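Local structure of aspartate aminotransferase, cytoplasmic (Schizosaccharomyces pombe 972h-, 6JPK) at residues E153-W158 with F183-C188; S204-L209 with L237-K242. The protein catalyses the reversible, pyridoxal 5'-phosphate-dependent transfer of the amino group from L-aspartate to 2-oxoglutarate, giving oxaloacetate and L-glutamate. The protein carries 1 engineered substitution. One frame throughout, in Å; residues are numbered along the deposited sequence.

How the contacts relate
Both contacts belong to the large sheet-and-helix domain of this aminotransferase, and their centres lie about 14 Å apart. Contact 1 spans two strands of the central sheet, and contact 2 joins two helices that pack against that sheet. The chain runs from strand 182-186 into helix 199-211, so segment 183-188 of contact 1 leads to segment 204-209 of contact 2. They also touch directly: L209 CD1 meets L185 CD1 at 3.7 Å, and L237 CD1 meets A187 CB at 3.6 Å. Contact 1 reaches toward the probable L-aspartate site, with the H186 side chain about 5 Å from those of W138 and N191; contact 2 lies away from it.

Contact 1 of 2, residues E153-W158 with F183-C188; sequences ETYPYW and FLLHAC. Engineered in segment 153-158: E153 (natural residue Asp).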
ATOM      1  N   GLU A 153     -21.994   8.510  10.781  1.00 13.56           N
ATOM      2  CA  GLU A 153     -22.660   9.607  11.464  1.00 11.89           C
ATOM      3  C   GLU A 153     -21.588  10.582  11.929  1.00 12.58           C
ATOM      4  O   GLU A 153     -20.387  10.307  11.818  1.00  8.73           O
ATOM      5  CB  GLU A 153     -23.486   9.089  12.652  1.00  9.86           C
ATOM      6  CG  GLU A 153     -24.386   7.915  12.321  1.00 13.32           C
ATOM      7  CD  GLU A 153     -25.664   8.331  11.590  1.00 19.28           C
ATOM      8  OE1 GLU A 153     -25.878   9.551  11.398  1.00 14.18           O
ATOM      9  OE2 GLU A 153     -26.457   7.433  11.215  1.00 22.12           O
ATOM     10  N   THR A 154     -22.002  11.732  12.456  1.00  8.60           N
ATOM     11  CA  THR A 154     -21.010  12.672  12.957  1.00 11.43           C
ATOM     12  C   THR A 154     -21.339  13.066  14.392  1.00 10.87           C
ATOM     13  O   THR A 154     -22.476  12.943  14.857  1.00  9.46           O
ATOM     14  CB  THR A 154     -20.880  13.943  12.076  1.00 10.93           C
ATOM     15  OG1 THR A 154     -22.038  14.755  12.224  1.00 10.94           O
ATOM     16  CG2 THR A 154     -20.727  13.594  10.595  1.00 12.26           C
ATOM     17  N   TYR A 155     -20.303  13.501  15.104  1.00  8.90           N
ATOM     18  CA  TYR A 155     -20.508  14.216  16.342  1.00 10.44           C
ATOM     19  C   TYR A 155     -20.018  15.650  16.185  1.00 10.72           C
ATOM     20  O   TYR A 155     -19.080  15.900  15.419  1.00  9.96           O
ATOM     21  CB  TYR A 155     -19.799  13.542  17.532  1.00 10.97           C
ATOM     22  CG  TYR A 155     -18.319  13.240  17.373  1.00  8.58           C
ATOM     23  CD1 TYR A 155     -17.358  14.135  17.826  1.00  8.13           C
ATOM     24  CD2 TYR A 155     -17.888  12.039  16.811  1.00  8.08           C
ATOM     25  CE1 TYR A 155     -16.007  13.863  17.700  1.00  7.86           C
ATOM     26  CE2 TYR A 155     -16.536  11.760  16.673  1.00  7.81           C
ATOM     27  CZ  TYR A 155     -15.600  12.666  17.136  1.00  8.36           C
ATOM     28  OH  TYR A 155     -14.260  12.390  17.017  1.00  7.48           O
ATOM     29  N   PRO A 156     -20.689  16.613  16.815  1.00 11.71           N
ATOM     30  CA  PRO A 156     -20.261  18.018  16.706  1.00 12.82           C
ATOM     31  C   PRO A 156     -18.851  18.202  17.251  1.00 12.83           C
ATOM     32  O   PRO A 156     -18.446  17.535  18.207  1.00  8.78           O
ATOM     33  CB  PRO A 156     -21.290  18.771  17.564  1.00 12.74           C
ATOM     34  CG  PRO A 156     -22.467  17.859  17.637  1.00 14.42           C
ATOM     35  CD  PRO A 156     -21.914  16.463  17.611  1.00 10.41           C
ATOM     36  N   TYR A 157     -18.092  19.106  16.625  1.00 11.29           N
ATOM     37  CA  TYR A 157     -16.724  19.326  17.085  1.00 12.70           C
ATOM     38  C   TYR A 157     -16.325  20.802  17.080  1.00 11.17           C
ATOM     39  O   TYR A 157     -15.802  21.309  18.076  1.00  9.47           O
ATOM     40  CB  TYR A 157     -15.728  18.511  16.245  1.00  7.86           C
ATOM     41  CG  TYR A 157     -14.425  18.345  16.975  1.00  9.15           C
ATOM     42  CD1 TYR A 157     -13.393  19.267  16.814  1.00  9.76           C
ATOM     43  CD2 TYR A 157     -14.244  17.303  17.877  1.00  7.76           C
ATOM     44  CE1 TYR A 157     -12.206  19.140  17.514  1.00  9.82           C
ATOM     45  CE2 TYR A 157     -13.055  17.164  18.587  1.00 10.77           C
ATOM     46  CZ  TYR A 157     -12.039  18.083  18.399  1.00 10.17           C
ATOM     47  OH  TYR A 157     -10.855  17.956  19.097  1.00  9.44           O
ATOM     48  N   TRP A 158     -16.544  21.499  15.975  1.00 12.40           N
ATOM     49  CA  TRP A 158     -16.188  22.909  15.887  1.00 13.46           C
ATOM     50  C   TRP A 158     -17.380  23.758  16.312  1.00 12.27           C
ATOM     51  O   TRP A 158     -18.445  23.684  15.700  1.00 12.11           O
ATOM     52  CB  TRP A 158     -15.746  23.274  14.470  1.00  8.18           C
ATOM     53  CG  TRP A 158     -15.352  24.736  14.265  1.00 10.88           C
ATOM     54  CD1 TRP A 158     -15.993  25.665  13.480  1.00 10.46           C
ATOM     55  CD2 TRP A 158     -14.222  25.410  14.837  1.00  8.32           C
ATOM     56  NE1 TRP A 158     -15.322  26.871  13.536  1.00  8.59           N
ATOM     57  CE2 TRP A 158     -14.234  26.736  14.355  1.00 11.05           C
ATOM     58  CE3 TRP A 158     -13.191  25.015  15.696  1.00 10.18           C
ATOM     59  CZ2 TRP A 158     -13.256  27.668  14.712  1.00  8.59           C
ATOM     60  CZ3 TRP A 158     -12.225  25.939  16.050  1.00  8.79           C
ATOM     61  CH2 TRP A 158     -12.268  27.253  15.563  1.00  8.50           C
ATOM     62  N   PHE A 183     -16.685   4.982  17.536  1.00  8.25           N
ATOM     63  CA  PHE A 183     -16.300   6.386  17.606  1.00  8.08           C
ATOM     64  C   PHE A 183     -14.848   6.524  17.179  1.00 14.86           C
ATOM     65  O   PHE A 183     -13.958   5.879  17.754  1.00  7.73           O
ATOM     66  CB  PHE A 183     -16.527   6.975  19.003  1.00  8.28           C
ATOM     67  CG  PHE A 183     -17.902   7.558  19.180  1.00  9.40           C
ATOM     68  CD1 PHE A 183     -18.993   6.731  19.417  1.00  8.88           C
ATOM     69  CD2 PHE A 183     -18.111   8.921  19.075  1.00  9.37           C
ATOM     70  CE1 PHE A 183     -20.267   7.249  19.545  1.00  9.16           C
ATOM     71  CE2 PHE A 183     -19.389   9.457  19.211  1.00  8.79           C
ATOM     72  CZ  PHE A 183     -20.469   8.616  19.448  1.00  9.12           C
ATOM     73  N   LEU A 184     -14.625   7.360  16.163  1.00  7.54           N
ATOM     74  CA  LEU A 184     -13.303   7.625  15.604  1.00 12.79           C
ATOM     75  C   LEU A 184     -12.795   8.910  16.247  1.00 11.31           C
ATOM     76  O   LEU A 184     -13.320   9.996  15.976  1.00 11.15           O
ATOM     77  CB  LEU A 184     -13.385   7.758  14.085  1.00 17.32           C
ATOM     78  CG  LEU A 184     -12.273   7.186  13.208  1.00 27.66           C
ATOM     79  CD1 LEU A 184     -12.364   7.776  11.798  1.00 29.10           C
ATOM     80  CD2 LEU A 184     -10.884   7.396  13.807  1.00 24.26           C
ATOM     81  N   LEU A 185     -11.791   8.786  17.107  1.00  9.35           N
ATOM     82  CA  LEU A 185     -11.286   9.889  17.915  1.00  7.22           C
ATOM     83  C   LEU A 185      -9.904  10.306  17.439  1.00 10.48           C
ATOM     84  O   LEU A 185      -9.073   9.457  17.100  1.00 10.14           O
ATOM     85  CB  LEU A 185     -11.210   9.481  19.388  1.00  7.43           C
ATOM     86  CG  LEU A 185     -12.520   8.947  19.986  1.00 12.63           C
ATOM     87  CD1 LEU A 185     -12.312   8.471  21.417  1.00  8.83           C
ATOM     88  CD2 LEU A 185     -13.630  10.013  19.919  1.00 12.53           C
ATOM     89  N   HIS A 186      -9.657  11.616  17.422  1.00  9.77           N
ATOM     90  CA  HIS A 186      -8.339  12.165  17.117  1.00  7.43           C
ATOM     91  C   HIS A 186      -7.547  12.235  18.418  1.00  8.50           C
ATOM     92  O   HIS A 186      -7.975  12.905  19.364  1.00 11.08           O
ATOM     93  CB  HIS A 186      -8.450  13.561  16.498  1.00  9.93           C
ATOM     94  CG  HIS A 186      -9.240  13.621  15.222  1.00 11.72           C
ATOM     95  ND1 HIS A 186      -8.720  14.136  14.051  1.00 13.06           N
ATOM     96  CD2 HIS A 186     -10.518  13.263  14.940  1.00 11.71           C
ATOM     97  CE1 HIS A 186      -9.639  14.073  13.099  1.00 12.39           C
ATOM     98  NE2 HIS A 186     -10.736  13.542  13.612  1.00  9.34           N
ATOM     99  N   ALA A 187      -6.390  11.568  18.466  1.00 10.00           N
ATOM    100  CA  ALA A 187      -5.630  11.495  19.717  1.00 13.46           C
ATOM    101  C   ALA A 187      -5.073  12.854  20.126  1.00 15.61           C
ATOM    102  O   ALA A 187      -5.032  13.170  21.318  1.00 13.65           O
ATOM    103  CB  ALA A 187      -4.494  10.490  19.592  1.00 12.64           C
ATOM    104  N   CYS A 188      -4.593  13.647  19.162  1.00 13.85           N
ATOM    105  CA  CYS A 188      -4.138  15.017  19.415  1.00 16.11           C
ATOM    106  C   CYS A 188      -4.013  15.743  18.084  1.00 14.21           C
ATOM    107  O   CYS A 188      -3.961  15.118  17.020  1.00 15.08           O
ATOM    108  CB  CYS A 188      -2.802  15.063  20.160  1.00 19.20           C
ATOM    109  SG  CYS A 188      -1.392  14.443  19.211  1.00 23.97           S
TER
HETATM  110  O   HOH W   1     -11.713  13.175  18.678  1.00 13.65           O
HETATM  111  O   HOH W   2     -10.185  15.379  19.154  1.00 14.59           O
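Y155 reaches across to segment 183-188 and gives its phenol hydrogen to the backbone carbonyl of L184, with OH 2.8 Å from O. The acceptor lies at the edge of the phenol ring, while the donor is tilted 23° from the carbonyl plane. On its way the ring passes F183, CD2 of Y155 lying 3.8 Å from F183 CE2, with the two planes turned 32° apart. L185 adds a methyl, CD2, 3.8 Å from Y155 OH. A water gives Y155 OH a second bond and accepts one from H186 N, 2.9 Å away.

Strands 152-159 and 182-186 are not neighbours: strand 131-135 runs between them in the parallel part of the aminotransferase sheet, and the axes of 153-156 and 183-186 come no closer than 8.9 Å. Y155 bridges that gap over the middle strand, its CG set between backbone N and carbonyl carbon (chi1 53°). A second water takes a like path from Y157 OH to H186 O, though its carbonyl bond is weak; Y157 OH is also hydrogen-bonded to I195 O. M170 of helix 167-176 packs on Y155 and L185, Y132 stacks on F183, and T137 OG1 is hydrogen-bonded to H186 NE2.

Contact 2 of 2, residues S204-L209 with L237-K242; sequences SIFESL and LNEFVK
F206 and F240 meet as an edge-to-face aromatic pair, F240 turning its edge toward the face of F206. The ring centroids are 5.4 Å apart and the planes stand at 61°, somewhat short of a perpendicular T. A single atom of F240 does the touching: CD1 sits over one face of the F206 ring, displaced toward the rim, and comes within 3.7 Å of F206 CD1. Chi1 of -168° swings the F240 ring out beside its own carbonyl carbon.

The aliphatic contact is smaller and uses another part of the same ring. F206 CE2 lies 3.9 Å from E239 CB, with E239 CG slightly farther off, so that the methylene groups of the glutamate, and not its carboxylate, touch the ring.

Helices 199-211 and 235-241 both cover the central sheet of the aminotransferase domain, and F206 and F240 meet where the two helices approach each other. Strand 215-220 lies beneath: F218 packs on F206, and V216 on F240 and L209. L209 also packs on F183 and L185 of the adjoining strand 182-186. Two more rings extend the aromatic group: F247 meets F240 edge to face, and the ring of W202 meets that of F206 with its plane little tilted from it.

The charged interaction stays within one segment. Bent at chi2, the E239 chain leads its carboxylate away from helix 199-211 and toward K242, whose NZ forms a salt bridge with E239 OE2 at 2.9 Å. The amine approaches that oxygen on the syn side, 32° out of the carboxylate plane, and makes a weak bond to E239 OE1.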
ATOM      1  N   SER A 204     -14.280  13.167  30.858  1.00 11.28           N
ATOM      2  CA  SER A 204     -15.733  13.109  30.725  1.00 10.41           C
ATOM      3  C   SER A 204     -16.147  12.422  29.422  1.00 10.15           C
ATOM      4  O   SER A 204     -17.136  11.679  29.393  1.00 10.33           O
ATOM      5  CB  SER A 204     -16.294  14.525  30.815  1.00 14.33           C
ATOM      6  OG  SER A 204     -17.638  14.580  30.382  1.00 22.69           O
ATOM      7  N   ILE A 205     -15.404  12.650  28.336  1.00  9.74           N
ATOM      8  CA  ILE A 205     -15.677  11.948  27.082  1.00 10.77           C
ATOM      9  C   ILE A 205     -15.515  10.438  27.264  1.00 15.65           C
ATOM     10  O   ILE A 205     -16.360   9.646  26.825  1.00  9.62           O
ATOM     11  CB  ILE A 205     -14.769  12.483  25.958  1.00  9.09           C
ATOM     12  CG1 ILE A 205     -15.209  13.878  25.520  1.00 12.80           C
ATOM     13  CG2 ILE A 205     -14.773  11.540  24.755  1.00  8.84           C
ATOM     14  CD1 ILE A 205     -14.157  14.591  24.672  1.00 10.97           C
ATOM     15  N   PHE A 206     -14.426  10.016  27.913  1.00  9.53           N
ATOM     16  CA  PHE A 206     -14.203   8.585  28.132  1.00  9.61           C
ATOM     17  C   PHE A 206     -15.309   7.978  28.982  1.00 10.04           C
ATOM     18  O   PHE A 206     -15.788   6.874  28.695  1.00 10.12           O
ATOM     19  CB  PHE A 206     -12.843   8.347  28.798  1.00  9.58           C
ATOM     20  CG  PHE A 206     -11.667   8.671  27.919  1.00 11.85           C
ATOM     21  CD1 PHE A 206     -11.769   8.572  26.540  1.00 14.33           C
ATOM     22  CD2 PHE A 206     -10.460   9.080  28.477  1.00 11.63           C
ATOM     23  CE1 PHE A 206     -10.684   8.862  25.730  1.00 17.23           C
ATOM     24  CE2 PHE A 206      -9.367   9.374  27.671  1.00 16.48           C
ATOM     25  CZ  PHE A 206      -9.481   9.265  26.297  1.00 16.33           C
ATOM     26  N   GLU A 207     -15.736   8.690  30.028  1.00 11.27           N
ATOM     27  CA  GLU A 207     -16.797   8.184  30.897  1.00 16.53           C
ATOM     28  C   GLU A 207     -18.070   7.886  30.107  1.00 12.94           C
ATOM     29  O   GLU A 207     -18.701   6.839  30.292  1.00 11.65           O
ATOM     30  CB  GLU A 207     -17.089   9.192  32.014  1.00 23.77           C
ATOM     31  CG  GLU A 207     -18.210   8.757  32.954  1.00 37.10           C
ATOM     32  CD  GLU A 207     -19.303   9.814  33.120  1.00 53.34           C
ATOM     33  OE1 GLU A 207     -18.960  11.014  33.262  1.00 56.69           O
ATOM     34  OE2 GLU A 207     -20.505   9.443  33.102  1.00 59.06           O
ATOM     35  N   SER A 208     -18.478   8.806  29.235  1.00 10.68           N
ATOM     36  CA  SER A 208     -19.714   8.594  28.491  1.00 11.33           C
ATOM     37  C   SER A 208     -19.545   7.528  27.410  1.00 11.90           C
ATOM     38  O   SER A 208     -20.478   6.756  27.151  1.00 10.76           O
ATOM     39  CB  SER A 208     -20.193   9.910  27.889  1.00 15.21           C
ATOM     40  OG  SER A 208     -20.639  10.789  28.910  1.00 18.61           O
ATOM     41  N   LEU A 209     -18.364   7.466  26.769  1.00 10.12           N
ATOM     42  CA  LEU A 209     -18.104   6.395  25.806  1.00  9.93           C
ATOM     43  C   LEU A 209     -18.225   5.020  26.458  1.00 10.53           C
ATOM     44  O   LEU A 209     -18.789   4.095  25.866  1.00 10.31           O
ATOM     45  CB  LEU A 209     -16.714   6.558  25.178  1.00  9.49           C
ATOM     46  CG  LEU A 209     -16.467   7.677  24.161  1.00  9.15           C
ATOM     47  CD1 LEU A 209     -14.959   7.914  24.002  1.00  8.83           C
ATOM     48  CD2 LEU A 209     -17.086   7.339  22.809  1.00  9.02           C
ATOM     49  N   LEU A 237      -4.534   8.275  24.540  1.00  9.60           N
ATOM     50  CA  LEU A 237      -4.390   6.835  24.356  1.00 13.65           C
ATOM     51  C   LEU A 237      -4.102   6.126  25.663  1.00 13.85           C
ATOM     52  O   LEU A 237      -4.718   5.103  25.984  1.00 13.24           O
ATOM     53  CB  LEU A 237      -3.242   6.539  23.393  1.00 17.87           C
ATOM     54  CG  LEU A 237      -3.541   6.183  21.959  1.00 20.40           C
ATOM     55  CD1 LEU A 237      -4.289   7.335  21.333  1.00 22.51           C
ATOM     56  CD2 LEU A 237      -2.213   5.922  21.262  1.00 15.42           C
ATOM     57  N   ASN A 238      -3.110   6.620  26.397  1.00  8.38           N
ATOM     58  CA  ASN A 238      -2.684   5.934  27.605  1.00  8.70           C
ATOM     59  C   ASN A 238      -3.688   6.113  28.731  1.00  8.98           C
ATOM     60  O   ASN A 238      -3.800   5.244  29.605  1.00  9.58           O
ATOM     61  CB  ASN A 238      -1.292   6.419  28.002  1.00  8.78           C
ATOM     62  CG  ASN A 238      -0.217   5.823  27.102  1.00 11.78           C
ATOM     63  OD1 ASN A 238       0.151   4.655  27.247  1.00 11.42           O
ATOM     64  ND2 ASN A 238       0.246   6.596  26.144  1.00  8.39           N
ATOM     65  N   GLU A 239      -4.432   7.214  28.723  1.00  8.94           N
ATOM     66  CA  GLU A 239      -5.494   7.351  29.714  1.00 11.03           C
ATOM     67  C   GLU A 239      -6.589   6.321  29.473  1.00 12.35           C
ATOM     68  O   GLU A 239      -7.109   5.718  30.423  1.00 11.56           O
ATOM     69  CB  GLU A 239      -6.067   8.766  29.685  1.00  9.18           C
ATOM     70  CG  GLU A 239      -6.856   9.131  30.939  1.00 22.60           C
ATOM     71  CD  GLU A 239      -5.979   9.220  32.200  1.00 26.86           C
ATOM     72  OE1 GLU A 239      -4.721   9.281  32.100  1.00 28.49           O
ATOM     73  OE2 GLU A 239      -6.558   9.230  33.302  1.00 28.06           O
ATOM     74  N   PHE A 240      -6.928   6.082  28.200  1.00  8.97           N
ATOM     75  CA  PHE A 240      -7.986   5.134  27.886  1.00  9.02           C
ATOM     76  C   PHE A 240      -7.608   3.718  28.298  1.00  9.21           C
ATOM     77  O   PHE A 240      -8.491   2.927  28.652  1.00  9.45           O
ATOM     78  CB  PHE A 240      -8.336   5.199  26.394  1.00  8.69           C
ATOM     79  CG  PHE A 240      -9.604   4.469  26.044  1.00 13.30           C
ATOM     80  CD1 PHE A 240     -10.838   5.014  26.353  1.00 14.61           C
ATOM     81  CD2 PHE A 240      -9.562   3.234  25.418  1.00 12.26           C
ATOM     82  CE1 PHE A 240     -12.015   4.342  26.048  1.00 15.53           C
ATOM     83  CE2 PHE A 240     -10.739   2.550  25.107  1.00 15.40           C
ATOM     84  CZ  PHE A 240     -11.965   3.103  25.422  1.00 15.24           C
ATOM     85  N   VAL A 241      -6.311   3.391  28.300  1.00 10.27           N
ATOM     86  CA  VAL A 241      -5.869   2.053  28.706  1.00 10.15           C
ATOM     87  C   VAL A 241      -6.360   1.709  30.106  1.00 11.02           C
ATOM     88  O   VAL A 241      -6.677   0.546  30.396  1.00 12.66           O
ATOM     89  CB  VAL A 241      -4.332   1.937  28.618  1.00 10.24           C
ATOM     90  CG1 VAL A 241      -3.861   0.584  29.195  1.00 10.42           C
ATOM     91  CG2 VAL A 241      -3.858   2.093  27.175  1.00  8.89           C
ATOM     92  N   LYS A 242      -6.447   2.708  30.990  1.00 10.75           N
ATOM     93  CA  LYS A 242      -6.872   2.490  32.370  1.00 12.54           C
ATOM     94  C   LYS A 242      -8.255   1.861  32.475  1.00 19.51           C
ATOM     95  O   LYS A 242      -8.569   1.261  33.506  1.00 21.91           O
ATOM     96  CB  LYS A 242      -6.889   3.817  33.130  1.00 16.45           C
ATOM     97  CG  LYS A 242      -5.560   4.554  33.123  1.00 21.51           C
ATOM     98  CD  LYS A 242      -5.678   5.872  33.885  1.00 25.68           C
ATOM     99  CE  LYS A 242      -4.320   6.541  34.047  1.00 28.32           C
ATOM    100  NZ  LYS A 242      -4.455   7.854  34.743  1.00 29.62           N
TER